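CrtC domain-containing protein (Fusarium vanettenii 77-13-4, PDB 7A0Q) is a kievitone hydratase, a probably secreted lyase that probably adds water to the prenyl side chain of the bean phytoalexin kievitone and so helps to detoxify it. Local coordinates at residues N98-Y103 and Q306-E311; S217-F222 and L338-Y343; P268-T273 and T282-W287; S300-D305 and E319-F324. All blocks are in the same frame, centred on the assembly; numbering follows the deposited sequence.

Interaction 1 of 4, residues N98-Y103 and Q306-E311; sequences NEYHQY and QELVGE
Y100 opens the contact: its ring lies against the backbone at Q306 and E307. CG stands anti to the backbone N (chi1 172°), and the ring receives Q306 CA over one face, offset toward the rim, in a CH-pi contact of 3.8 Å from CA to the Y100 centroid. The phenol oxygen reaches past the Q306 carbonyl carbon to the leucine beyond, with Y100 OH 3.6 Å from L308 CD2. Q306 turns its own amide elsewhere, with OE1 accepting from F321 N and NE2 donating to T303 O.

Q102, two residues further along the strand, carries the polar part. Its chain bends at chi2 (80°), CB rests on L308 CD2 at 3.6 Å, and CG passes 3.3 Å from E307 O. The amide oxygen then accepts a hydrogen bond from V309 N that is nearly straight, Q102 OE1 to V309 N 3.0 Å, with the donor well above the carbonyl plane. A water donates a second hydrogen bond to Q102 OE1 and one to V309 O, so side chain and backbone are tied twice over. Beside this, Q102 NE2 lies 4.0 Å from V309 CG2.

No backbone hydrogen bond links the two segments; side chains from strand 100-107 pack on the end of strand 295-308, an interface between the two lipocalin-like domains of the CrtC family.

Interaction 2 of 4, residues S217-F222 and L338-Y343; sequences SNWTWF and LVEIVY. With NAG (2-acetamido-2-deoxy-beta-D-glucopyranose), chain C; IMD (imidazole), chain F.
E340 OE2 is gripped by two N-H groups. The indole W219 NE1 donates to E340 OE2 at 2.9 Å and 174°, with the oxygen close to the indole plane and met on its anti side. Imidazole N1 donates to the same E340 OE2 at 2.6 Å; this small molecule, probably from the crystallisation liquor, is also bonded to D206 and lies with its C2 over the centre of the W221 ring face. E340 CG stands anti to the backbone N (chi1 170°), and the chain runs on extended across the strand pair toward both donors.

The backbones are antiparallel, with W219 and V342, and W221 and E340, as hydrogen-bonded pairs. On the face bearing W219, V342 lies alongside the indole and pointing the same way, its CG1 3.4 Å from W219 CZ2 and over the six-membered ring. The opposite face holds N218, T220 and F222. There V339 CG2 touches both T220 CG2 and F222 CE1, at 3.6 Å each, V339 lying alongside the phenylalanine, while N218 CB sits over the Y343 ring, 3.7 Å from its centroid.

N218 ND2 is bonded to the first N-acetylglucosamine of a glycan. T220 OG1 donates to its O7 at 2.8 Å, and Y343 OH shares a hydrogen bond with its O6, so the sugar is tied to the protein at two points besides its covalent link.

One strand pair thus presents a sugar-bearing side and, across the sheet, a buried carboxylate among aromatic rings, with OE2 held by two N-H donors and E319 OE2 close to OE1.

Interaction 3 of 4, residues P268-T273 and T282-W287; sequences PIYKRT and TYPLDW. With NAG (2-acetamido-2-deoxy-beta-D-glucopyranose), chain B.
This is the pairing of the two arms of a beta hairpin, strands 259-275 and 282-291, at a point where the first arm turns a corner and the register slips by two residues in a beta bulge. Before the bulge, I269 N donates to D286 O at 2.9 Å; after it, T273 stands opposite P284, and R272 O receives a weak bond from L285 N.

The bulge brings R272 round to D286, whose side chain it crosses at about a right angle. R272 NE gives a salt bridge of 2.8 Å to D286 OD2, lying on the syn lone pair and near the guanidinium plane, while L285 CB rests over one guanidinium face. D286 OD1 has a further partner in S300 OG.

Y270 lies side by side with P284, whose CB sits over the centre of the phenol ring, 3.7 Å from the Y270 centroid. A water links Y270 OH to T282 O, and the second sugar of the glycan approaches the ring, its C6 3.5 Å from Y270 CE1.

On the other flank of strand 282-291, L285 and W287 bond through their backbones to strand 295-308, and the W287 side chain packs on strand 331-343 and edge-to-face with F222.

Interaction 4 of 4, residues S300-D305 and E319-F324; sequences SSYTED and EGFITF
Y302 meets F321 all along its inner half. Its CB lies 3.4 Å from F321 O and almost as close to the phenyl ring. CG touches F321 CD2 at 3.5 Å, where the first torsion sets it, anti to the backbone N and beside the carbonyl carbon (chi1 -166°). CD1 meets F321 CE2, and at the ring edge CD1 also reaches T323 CG2, 4.2 Å off. CE1 still lies near F321 CE2, after which the phenol leaves the segment and gives its OH to L95 O. The two side chains lie side by side, pointing the same way. The phenyl edge is directed at the tyrosine face, an edge-to-face pair with centroids 5.1 Å apart and planes at 60°.

Backbone bonds fix this placement. Y302 N donates to F321 O at 2.9 Å, while S300 and T323 exchange both their N-H and C=O groups. A water that donates to S300 O also bonds T323 OG1, adding a side-chain link beside the pair. I322 CB packs on S300 O from the other side of the sheet, and its CG2 lies 3.8 Å from S301 CA.

The edge-to-face aromatic pair thus sits where regular pairing gives way to the irregular 302-305 segment, in an antiparallel beta hairpin of the eight-stranded, lipocalin-like barrel.

Interactions 2, 3 and 4 all belong to the C-terminal barrel, and interaction 1 ties that barrel to the N-terminal lipocalin domain. Interaction 4 continues directly into interaction 1 along strand 295-308, where Q306 O lies 2.9 Å from E319 N. Interactions 3 and 4 meet at L285 O and S301 N, 2.9 Å apart, and Y283 OH of interaction 3 reaches E307 OE2 of interaction 1 at 2.7 Å. W287 packs against F222, V339 and I341 and so joins interactions 3 and 2 side chain to side chain. The glycan on N218 spans the same pair, its second sugar lying by Y270. Interactions 2 and 4 bring E340 OE1 within 2.5 Å of E319 OE2, beside the imidazole.

Interaction 1 of 4, residues N98-Y103 and Q306-E311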
# COMPACT_ATOMS: atom_id res chain seq x y z
N ASN A 98 16.95 0.53 11.17
CA ASN A 98 15.83 -0.40 11.31
C ASN A 98 14.88 -0.04 12.44
O ASN A 98 13.98 -0.83 12.76
CB ASN A 98 16.28 -1.86 11.50
CG ASN A 98 16.97 -2.42 10.27
OD1 ASN A 98 16.79 -1.93 9.16
ND2 ASN A 98 17.78 -3.45 10.48
N GLU A 99 15.03 1.13 13.06
CA GLU A 99 14.11 1.51 14.13
C GLU A 99 12.69 1.64 13.59
O GLU A 99 12.46 2.32 12.58
CB GLU A 99 14.55 2.82 14.79
CG GLU A 99 13.69 3.19 16.00
CD GLU A 99 14.11 4.49 16.67
OE1 GLU A 99 13.31 5.03 17.46
OE2 GLU A 99 15.23 4.97 16.39
N TYR A 100 11.74 1.00 14.27
CA TYR A 100 10.39 0.85 13.76
C TYR A 100 9.39 1.16 14.87
O TYR A 100 9.55 0.68 16.00
CB TYR A 100 10.19 -0.57 13.22
CG TYR A 100 8.78 -0.95 12.83
CD1 TYR A 100 8.24 -0.55 11.61
CD2 TYR A 100 7.99 -1.75 13.66
CE1 TYR A 100 6.96 -0.92 11.23
CE2 TYR A 100 6.70 -2.13 13.29
CZ TYR A 100 6.19 -1.70 12.08
OH TYR A 100 4.91 -2.07 11.71
N HIS A 101 8.37 1.95 14.55
CA HIS A 101 7.30 2.27 15.48
C HIS A 101 5.97 2.12 14.77
O HIS A 101 5.86 2.45 13.59
CB HIS A 101 7.45 3.68 16.03
CG HIS A 101 8.71 3.88 16.81
ND1 HIS A 101 8.83 3.51 18.13
CD2 HIS A 101 9.91 4.38 16.45
CE1 HIS A 101 10.05 3.78 18.56
NE2 HIS A 101 10.73 4.31 17.56
N GLN A 102 4.96 1.64 15.50
CA GLN A 102 3.64 1.43 14.91
C GLN A 102 2.58 1.57 15.99
O GLN A 102 2.84 1.40 17.18
CB GLN A 102 3.52 0.05 14.25
CG GLN A 102 3.88 -1.14 15.15
CD GLN A 102 2.76 -1.55 16.11
OE1 GLN A 102 1.58 -1.49 15.77
NE2 GLN A 102 3.15 -1.96 17.31
N TYR A 103 1.35 1.83 15.54
CA TYR A 103 0.20 1.76 16.42
C TYR A 103 -1.06 1.54 15.59
O TYR A 103 -1.08 1.78 14.38
CB TYR A 103 0.05 3.02 17.28
CG TYR A 103 -0.47 4.22 16.52
CD1 TYR A 103 0.40 5.03 15.81
CD2 TYR A 103 -1.82 4.55 16.53
CE1 TYR A 103 -0.06 6.14 15.12
CE2 TYR A 103 -2.29 5.66 15.84
CZ TYR A 103 -1.40 6.45 15.14
OH TYR A 103 -1.85 7.55 14.45
N GLN A 306 7.99 -5.70 11.29
CA GLN A 306 7.25 -4.63 10.60
C GLN A 306 5.76 -4.91 10.68
O GLN A 306 5.02 -4.81 9.70
CB GLN A 306 7.70 -4.47 9.15
CG GLN A 306 9.20 -4.26 8.97
CD GLN A 306 9.57 -3.92 7.54
OE1 GLN A 306 9.31 -2.82 7.08
NE2 GLN A 306 10.17 -4.87 6.83
N GLU A 307 5.29 -5.27 11.88
CA GLU A 307 3.90 -5.68 12.10
C GLU A 307 3.11 -4.59 12.81
O GLU A 307 3.49 -4.14 13.91
CB GLU A 307 3.84 -6.97 12.92
CG GLU A 307 2.42 -7.47 13.11
CD GLU A 307 2.34 -8.64 14.08
OE1 GLU A 307 3.14 -8.67 15.04
OE2 GLU A 307 1.48 -9.51 13.86
N LEU A 308 2.00 -4.18 12.20
CA LEU A 308 0.99 -3.37 12.87
C LEU A 308 0.15 -4.29 13.74
O LEU A 308 -0.50 -5.20 13.23
CB LEU A 308 0.11 -2.66 11.84
CG LEU A 308 0.83 -1.89 10.73
CD1 LEU A 308 -0.15 -1.35 9.71
CD2 LEU A 308 1.59 -0.75 11.34
N VAL A 309 0.16 -4.06 15.05
CA VAL A 309 -0.41 -5.00 16.01
C VAL A 309 -1.77 -4.50 16.46
O VAL A 309 -1.89 -3.48 17.15
CB VAL A 309 0.51 -5.21 17.22
CG1 VAL A 309 -0.14 -6.18 18.19
CG2 VAL A 309 1.86 -5.71 16.76
N GLY A 310 -2.82 -5.23 16.08
CA GLY A 310 -4.17 -4.89 16.46
C GLY A 310 -4.68 -5.80 17.57
O GLY A 310 -3.97 -6.67 18.07
N GLU A 311 -5.93 -5.57 17.95
CA GLU A 311 -6.58 -6.40 18.95
C GLU A 311 -7.23 -7.64 18.35
O GLU A 311 -7.48 -8.60 19.08
CB GLU A 311 -7.62 -5.58 19.71
CG GLU A 311 -7.00 -4.39 20.45
CD GLU A 311 -7.96 -3.68 21.38
OE1 GLU A 311 -8.90 -3.01 20.89
OE2 GLU A 311 -7.78 -3.79 22.62
O HOH W 1 -0.30 -1.59 17.91

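Interaction 2 of 4, residues S217-F222 and L338-Y343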
# COMPACT_ATOMS: atom_id res chain seq x y z
N SER A 217 -10.00 -15.06 3.56
CA SER A 217 -9.53 -15.36 4.90
C SER A 217 -8.18 -14.70 5.19
O SER A 217 -7.92 -14.27 6.32
CB SER A 217 -9.42 -16.88 5.10
OG SER A 217 -8.44 -17.43 4.23
N ASN A 218 -7.32 -14.62 4.19
CA ASN A 218 -6.00 -14.02 4.34
C ASN A 218 -5.41 -13.83 2.96
O ASN A 218 -5.82 -14.48 1.99
CB ASN A 218 -5.07 -14.86 5.23
CG ASN A 218 -4.72 -16.25 4.67
OD1 ASN A 218 -5.58 -17.12 4.53
ND2 ASN A 218 -3.44 -16.45 4.38
N TRP A 219 -4.45 -12.92 2.86
CA TRP A 219 -3.82 -12.65 1.58
C TRP A 219 -2.41 -12.14 1.79
O TRP A 219 -2.01 -11.75 2.89
CB TRP A 219 -4.62 -11.63 0.75
CG TRP A 219 -4.78 -10.25 1.39
CD1 TRP A 219 -3.87 -9.23 1.37
CD2 TRP A 219 -5.92 -9.76 2.10
NE1 TRP A 219 -4.38 -8.14 2.04
CE2 TRP A 219 -5.64 -8.44 2.49
CE3 TRP A 219 -7.16 -10.32 2.45
CZ2 TRP A 219 -6.55 -7.66 3.20
CZ3 TRP A 219 -8.06 -9.55 3.16
CH2 TRP A 219 -7.75 -8.23 3.53
N THR A 220 -1.65 -12.15 0.69
CA THR A 220 -0.43 -11.36 0.57
C THR A 220 -0.60 -10.43 -0.61
O THR A 220 -1.07 -10.85 -1.68
CB THR A 220 0.80 -12.26 0.38
OG1 THR A 220 0.92 -13.13 1.51
CG2 THR A 220 2.07 -11.41 0.27
N TRP A 221 -0.22 -9.16 -0.41
CA TRP A 221 -0.21 -8.16 -1.47
C TRP A 221 1.20 -7.60 -1.61
O TRP A 221 1.83 -7.24 -0.60
CB TRP A 221 -1.20 -7.03 -1.17
CG TRP A 221 -1.24 -5.90 -2.18
CD1 TRP A 221 -1.71 -5.96 -3.46
CD2 TRP A 221 -0.84 -4.53 -1.97
NE1 TRP A 221 -1.61 -4.72 -4.07
CE2 TRP A 221 -1.08 -3.83 -3.18
CE3 TRP A 221 -0.30 -3.84 -0.88
CZ2 TRP A 221 -0.80 -2.47 -3.32
CZ3 TRP A 221 -0.02 -2.47 -1.02
CH2 TRP A 221 -0.26 -1.81 -2.24
N PHE A 222 1.67 -7.49 -2.84
CA PHE A 222 2.95 -6.87 -3.15
C PHE A 222 2.75 -5.57 -3.93
O PHE A 222 1.97 -5.52 -4.89
CB PHE A 222 3.85 -7.79 -3.97
CG PHE A 222 4.35 -8.97 -3.22
CD1 PHE A 222 5.50 -8.88 -2.44
CD2 PHE A 222 3.70 -10.20 -3.31
CE1 PHE A 222 5.98 -9.98 -1.74
CE2 PHE A 222 4.18 -11.31 -2.62
CZ PHE A 222 5.31 -11.20 -1.84
N LEU A 338 6.74 -2.85 -1.01
CA LEU A 338 6.10 -3.22 0.24
C LEU A 338 5.36 -4.54 0.08
O LEU A 338 4.79 -4.83 -0.97
CB LEU A 338 5.13 -2.12 0.71
CG LEU A 338 4.37 -2.38 2.02
CD1 LEU A 338 4.27 -1.11 2.85
CD2 LEU A 338 2.97 -2.97 1.73
N VAL A 339 5.41 -5.36 1.13
CA VAL A 339 4.58 -6.56 1.24
C VAL A 339 3.57 -6.34 2.35
O VAL A 339 3.91 -5.85 3.43
CB VAL A 339 5.42 -7.83 1.48
CG1 VAL A 339 6.17 -7.76 2.80
CG2 VAL A 339 4.50 -9.04 1.43
N GLU A 340 2.32 -6.67 2.06
CA GLU A 340 1.26 -6.69 3.07
C GLU A 340 0.83 -8.13 3.28
O GLU A 340 0.55 -8.85 2.31
CB GLU A 340 0.08 -5.84 2.63
CG GLU A 340 -1.14 -6.01 3.50
CD GLU A 340 -2.27 -5.12 3.07
OE1 GLU A 340 -2.31 -3.96 3.53
OE2 GLU A 340 -3.11 -5.56 2.25
N ILE A 341 0.79 -8.56 4.54
CA ILE A 341 0.28 -9.88 4.91
C ILE A 341 -0.85 -9.66 5.90
O ILE A 341 -0.63 -9.11 6.99
CB ILE A 341 1.35 -10.79 5.52
CG1 ILE A 341 2.59 -10.83 4.62
CG2 ILE A 341 0.79 -12.18 5.69
CD1 ILE A 341 3.74 -11.65 5.21
N VAL A 342 -2.05 -10.07 5.52
CA VAL A 342 -3.25 -9.81 6.30
C VAL A 342 -4.02 -11.10 6.48
O VAL A 342 -4.18 -11.87 5.53
CB VAL A 342 -4.16 -8.74 5.64
CG1 VAL A 342 -5.55 -8.72 6.31
CG2 VAL A 342 -3.50 -7.37 5.71
N TYR A 343 -4.49 -11.34 7.71
CA TYR A 343 -5.50 -12.34 8.02
C TYR A 343 -6.77 -11.60 8.43
O TYR A 343 -6.75 -10.80 9.38
CB TYR A 343 -5.02 -13.26 9.15
CG TYR A 343 -3.94 -14.20 8.70
CD1 TYR A 343 -2.63 -13.77 8.51
CD2 TYR A 343 -4.23 -15.54 8.44
CE1 TYR A 343 -1.64 -14.64 8.06
CE2 TYR A 343 -3.26 -16.40 8.00
CZ TYR A 343 -1.97 -15.97 7.82
OH TYR A 343 -1.02 -16.85 7.38
C1 NAG C . -3.00 -17.75 3.96
C2 NAG C . -1.69 -17.79 3.19
C3 NAG C . -1.20 -19.23 3.05
C4 NAG C . -1.18 -19.96 4.39
C5 NAG C . -2.48 -19.78 5.15
C6 NAG C . -2.38 -20.26 6.58
C7 NAG C . -1.17 -16.11 1.47
C8 NAG C . -1.40 -15.69 0.06
N2 NAG C . -1.83 -17.19 1.87
O3 NAG C . 0.11 -19.21 2.49
O4 NAG C . -1.04 -21.36 4.13
O5 NAG C . -2.83 -18.39 5.23
O6 NAG C . -1.34 -19.57 7.27
O7 NAG C . -0.43 -15.49 2.23
N1 IMD F . -3.47 -3.52 0.64
C2 IMD F . -3.75 -3.32 -0.67
N3 IMD F . -3.59 -2.00 -0.93
C4 IMD F . -3.20 -1.38 0.20
C5 IMD F . -3.12 -2.34 1.19

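Interaction 3 of 4, residues P268-T273 and T282-W287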
# COMPACT_ATOMS: atom_id res chain seq x y z
N PRO A 268 6.06 -18.57 -0.64
CA PRO A 268 6.55 -17.98 0.61
C PRO A 268 7.68 -18.83 1.17
O PRO A 268 7.62 -20.07 1.16
CB PRO A 268 5.31 -18.01 1.51
CG PRO A 268 4.57 -19.25 1.05
CD PRO A 268 4.85 -19.40 -0.43
N ILE A 269 8.71 -18.16 1.67
CA ILE A 269 9.93 -18.83 2.13
C ILE A 269 10.09 -18.55 3.61
O ILE A 269 10.07 -17.39 4.04
CB ILE A 269 11.16 -18.37 1.32
CG1 ILE A 269 10.97 -18.72 -0.15
CG2 ILE A 269 12.43 -19.03 1.86
CD1 ILE A 269 11.92 -18.03 -1.08
N TYR A 270 10.26 -19.62 4.39
CA TYR A 270 10.26 -19.53 5.84
C TYR A 270 11.63 -19.81 6.45
O TYR A 270 11.72 -20.13 7.64
CB TYR A 270 9.21 -20.47 6.44
CG TYR A 270 7.77 -20.09 6.18
CD1 TYR A 270 7.14 -20.41 4.99
CD2 TYR A 270 7.03 -19.42 7.15
CE1 TYR A 270 5.81 -20.07 4.76
CE2 TYR A 270 5.70 -19.07 6.93
CZ TYR A 270 5.10 -19.40 5.74
OH TYR A 270 3.78 -19.06 5.52
N LYS A 271 12.71 -19.70 5.67
CA LYS A 271 14.04 -19.72 6.27
C LYS A 271 14.17 -18.64 7.33
O LYS A 271 14.75 -18.87 8.39
CB LYS A 271 15.11 -19.55 5.20
CG LYS A 271 15.23 -20.71 4.22
CD LYS A 271 15.74 -20.23 2.86
CE LYS A 271 17.16 -20.71 2.58
NZ LYS A 271 17.65 -20.25 1.25
N ARG A 272 13.62 -17.46 7.06
CA ARG A 272 13.52 -16.37 8.02
C ARG A 272 12.05 -16.11 8.31
O ARG A 272 11.22 -16.12 7.39
CB ARG A 272 14.16 -15.09 7.50
CG ARG A 272 15.59 -15.25 7.00
CD ARG A 272 16.20 -13.89 6.69
NE ARG A 272 15.36 -13.11 5.78
CZ ARG A 272 15.14 -11.81 5.89
NH1 ARG A 272 15.69 -11.13 6.89
NH2 ARG A 272 14.36 -11.18 5.02
N THR A 273 11.72 -15.90 9.57
CA THR A 273 10.34 -15.71 9.96
C THR A 273 10.25 -14.60 11.00
O THR A 273 11.24 -14.21 11.62
CB THR A 273 9.70 -16.99 10.54
OG1 THR A 273 10.44 -17.42 11.69
CG2 THR A 273 9.66 -18.10 9.50
N THR A 282 2.83 -17.01 12.12
CA THR A 282 4.24 -16.84 11.80
C THR A 282 4.35 -16.29 10.38
O THR A 282 3.93 -16.96 9.43
CB THR A 282 4.99 -18.16 11.90
OG1 THR A 282 4.70 -18.78 13.16
CG2 THR A 282 6.48 -17.95 11.76
N TYR A 283 4.93 -15.10 10.24
CA TYR A 283 5.07 -14.54 8.90
C TYR A 283 6.35 -15.03 8.23
O TYR A 283 7.41 -15.04 8.86
CB TYR A 283 5.10 -13.01 8.95
CG TYR A 283 3.91 -12.37 9.62
CD1 TYR A 283 2.65 -12.40 9.03
CD2 TYR A 283 4.05 -11.72 10.84
CE1 TYR A 283 1.57 -11.80 9.65
CE2 TYR A 283 2.97 -11.12 11.46
CZ TYR A 283 1.73 -11.15 10.86
OH TYR A 283 0.67 -10.56 11.48
N PRO A 284 6.29 -15.41 6.95
CA PRO A 284 7.53 -15.58 6.19
C PRO A 284 8.15 -14.22 5.89
O PRO A 284 7.48 -13.19 5.88
CB PRO A 284 7.05 -16.26 4.90
CG PRO A 284 5.65 -15.72 4.72
CD PRO A 284 5.09 -15.52 6.11
N LEU A 285 9.47 -14.23 5.64
CA LEU A 285 10.21 -12.99 5.42
C LEU A 285 10.94 -12.95 4.09
O LEU A 285 11.68 -12.00 3.82
CB LEU A 285 11.20 -12.74 6.56
CG LEU A 285 10.59 -12.37 7.91
CD1 LEU A 285 11.69 -12.00 8.89
CD2 LEU A 285 9.59 -11.21 7.78
N ASP A 286 10.76 -13.96 3.23
CA ASP A 286 11.30 -13.95 1.88
C ASP A 286 10.28 -14.62 0.97
O ASP A 286 9.45 -15.40 1.43
CB ASP A 286 12.66 -14.67 1.78
CG ASP A 286 13.71 -14.03 2.67
OD1 ASP A 286 14.41 -13.11 2.21
OD2 ASP A 286 13.83 -14.44 3.84
N TRP A 287 10.34 -14.28 -0.32
CA TRP A 287 9.36 -14.77 -1.28
C TRP A 287 10.02 -14.93 -2.64
O TRP A 287 11.02 -14.28 -2.96
CB TRP A 287 8.14 -13.83 -1.42
CG TRP A 287 7.42 -13.56 -0.14
CD1 TRP A 287 6.30 -14.19 0.31
CD2 TRP A 287 7.77 -12.60 0.85
NE1 TRP A 287 5.94 -13.69 1.54
CE2 TRP A 287 6.82 -12.71 1.89
CE3 TRP A 287 8.80 -11.66 0.97
CZ2 TRP A 287 6.88 -11.91 3.04
CZ3 TRP A 287 8.85 -10.87 2.10
CH2 TRP A 287 7.89 -11.00 3.12
C1 NAG B . 0.02 -22.09 4.59
C2 NAG B . -0.43 -23.55 4.59
C3 NAG B . 0.65 -24.43 5.21
C4 NAG B . 1.98 -24.19 4.51
C5 NAG B . 2.31 -22.69 4.44
C6 NAG B . 3.50 -22.39 3.57
C7 NAG B . -2.88 -23.63 4.71
C8 NAG B . -4.07 -23.81 5.60
N2 NAG B . -1.69 -23.70 5.31
O3 NAG B . 0.27 -25.79 5.07
O4 NAG B . 3.03 -24.86 5.20
O5 NAG B . 1.20 -21.98 3.87
O6 NAG B . 3.24 -22.71 2.21
O7 NAG B . -3.00 -23.42 3.50
O HOH W 2 2.66 -18.21 7.59
O HOH W 3 12.64 -16.85 4.53

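Interaction 4 of 4, residues S300-D305 and E319-F324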
# COMPACT_ATOMS: atom_id res chain seq x y z
N SER A 300 12.78 -9.90 -0.34
CA SER A 300 13.21 -10.08 1.04
C SER A 300 12.73 -8.92 1.90
O SER A 300 12.92 -7.75 1.53
CB SER A 300 14.73 -10.19 1.14
OG SER A 300 15.19 -11.26 0.33
N SER A 301 12.13 -9.24 3.04
CA SER A 301 11.75 -8.19 3.97
C SER A 301 13.00 -7.50 4.51
O SER A 301 14.01 -8.15 4.82
CB SER A 301 10.91 -8.76 5.10
OG SER A 301 10.43 -7.72 5.94
N TYR A 302 12.94 -6.17 4.62
CA TYR A 302 14.11 -5.37 4.98
C TYR A 302 14.55 -5.63 6.41
O TYR A 302 15.76 -5.64 6.71
CB TYR A 302 13.78 -3.90 4.79
CG TYR A 302 14.95 -2.94 4.79
CD1 TYR A 302 15.76 -2.79 3.67
CD2 TYR A 302 15.23 -2.16 5.90
CE1 TYR A 302 16.82 -1.90 3.66
CE2 TYR A 302 16.28 -1.27 5.91
CZ TYR A 302 17.07 -1.15 4.78
OH TYR A 302 18.12 -0.26 4.78
N THR A 303 13.60 -5.82 7.32
CA THR A 303 13.88 -6.13 8.71
C THR A 303 12.72 -6.94 9.26
O THR A 303 11.62 -6.94 8.70
CB THR A 303 14.12 -4.85 9.54
OG1 THR A 303 14.71 -5.20 10.79
CG2 THR A 303 12.80 -4.11 9.79
N GLU A 304 12.97 -7.67 10.35
CA GLU A 304 12.05 -8.70 10.80
C GLU A 304 10.72 -8.11 11.28
O GLU A 304 9.65 -8.50 10.80
CB GLU A 304 12.68 -9.54 11.92
CG GLU A 304 13.83 -10.44 11.48
CD GLU A 304 15.13 -9.67 11.30
OE1 GLU A 304 15.19 -8.48 11.67
OE2 GLU A 304 16.11 -10.26 10.78
N ASP A 305 10.77 -7.20 12.24
CA ASP A 305 9.56 -6.66 12.87
C ASP A 305 9.06 -5.47 12.04
O ASP A 305 9.63 -4.38 12.09
CB ASP A 305 9.84 -6.25 14.31
CG ASP A 305 8.63 -5.64 15.00
OD1 ASP A 305 7.51 -5.70 14.45
OD2 ASP A 305 8.80 -5.10 16.12
N GLU A 319 3.20 -5.17 7.41
CA GLU A 319 3.26 -4.13 6.39
C GLU A 319 4.72 -3.72 6.27
O GLU A 319 5.17 -2.80 6.95
CB GLU A 319 2.37 -2.96 6.74
CG GLU A 319 0.93 -3.32 6.93
CD GLU A 319 0.16 -3.29 5.63
OE1 GLU A 319 0.75 -3.00 4.57
OE2 GLU A 319 -1.06 -3.56 5.69
N GLY A 320 5.44 -4.40 5.39
CA GLY A 320 6.89 -4.36 5.43
C GLY A 320 7.56 -3.83 4.18
O GLY A 320 7.22 -4.21 3.06
N PHE A 321 8.52 -2.93 4.38
CA PHE A 321 9.43 -2.56 3.31
C PHE A 321 10.22 -3.78 2.87
O PHE A 321 10.68 -4.57 3.70
CB PHE A 321 10.37 -1.46 3.81
CG PHE A 321 11.31 -0.93 2.77
CD1 PHE A 321 10.82 -0.35 1.60
CD2 PHE A 321 12.68 -0.99 2.97
CE1 PHE A 321 11.70 0.16 0.65
CE2 PHE A 321 13.56 -0.48 2.02
CZ PHE A 321 13.08 0.10 0.86
N ILE A 322 10.36 -3.95 1.56
CA ILE A 322 11.06 -5.10 0.98
C ILE A 322 11.98 -4.61 -0.13
O ILE A 322 11.76 -3.55 -0.73
CB ILE A 322 10.09 -6.17 0.41
CG1 ILE A 322 9.26 -5.58 -0.74
CG2 ILE A 322 9.19 -6.75 1.52
CD1 ILE A 322 8.42 -6.61 -1.50
N THR A 323 13.03 -5.39 -0.40
CA THR A 323 13.86 -5.21 -1.58
C THR A 323 13.82 -6.49 -2.39
O THR A 323 13.45 -7.55 -1.89
CB THR A 323 15.32 -4.86 -1.22
OG1 THR A 323 15.88 -5.94 -0.46
CG2 THR A 323 15.40 -3.57 -0.41
N PHE A 324 14.19 -6.40 -3.67
CA PHE A 324 14.15 -7.60 -4.48
C PHE A 324 15.13 -7.49 -5.63
O PHE A 324 15.54 -6.40 -6.04
CB PHE A 324 12.73 -7.91 -5.00
CG PHE A 324 12.17 -6.87 -5.94
CD1 PHE A 324 11.41 -5.81 -5.44
CD2 PHE A 324 12.36 -6.96 -7.30
CE1 PHE A 324 10.88 -4.86 -6.30
CE2 PHE A 324 11.84 -6.02 -8.17
CZ PHE A 324 11.10 -4.96 -7.66
O HOH W 4 15.45 -6.40 2.06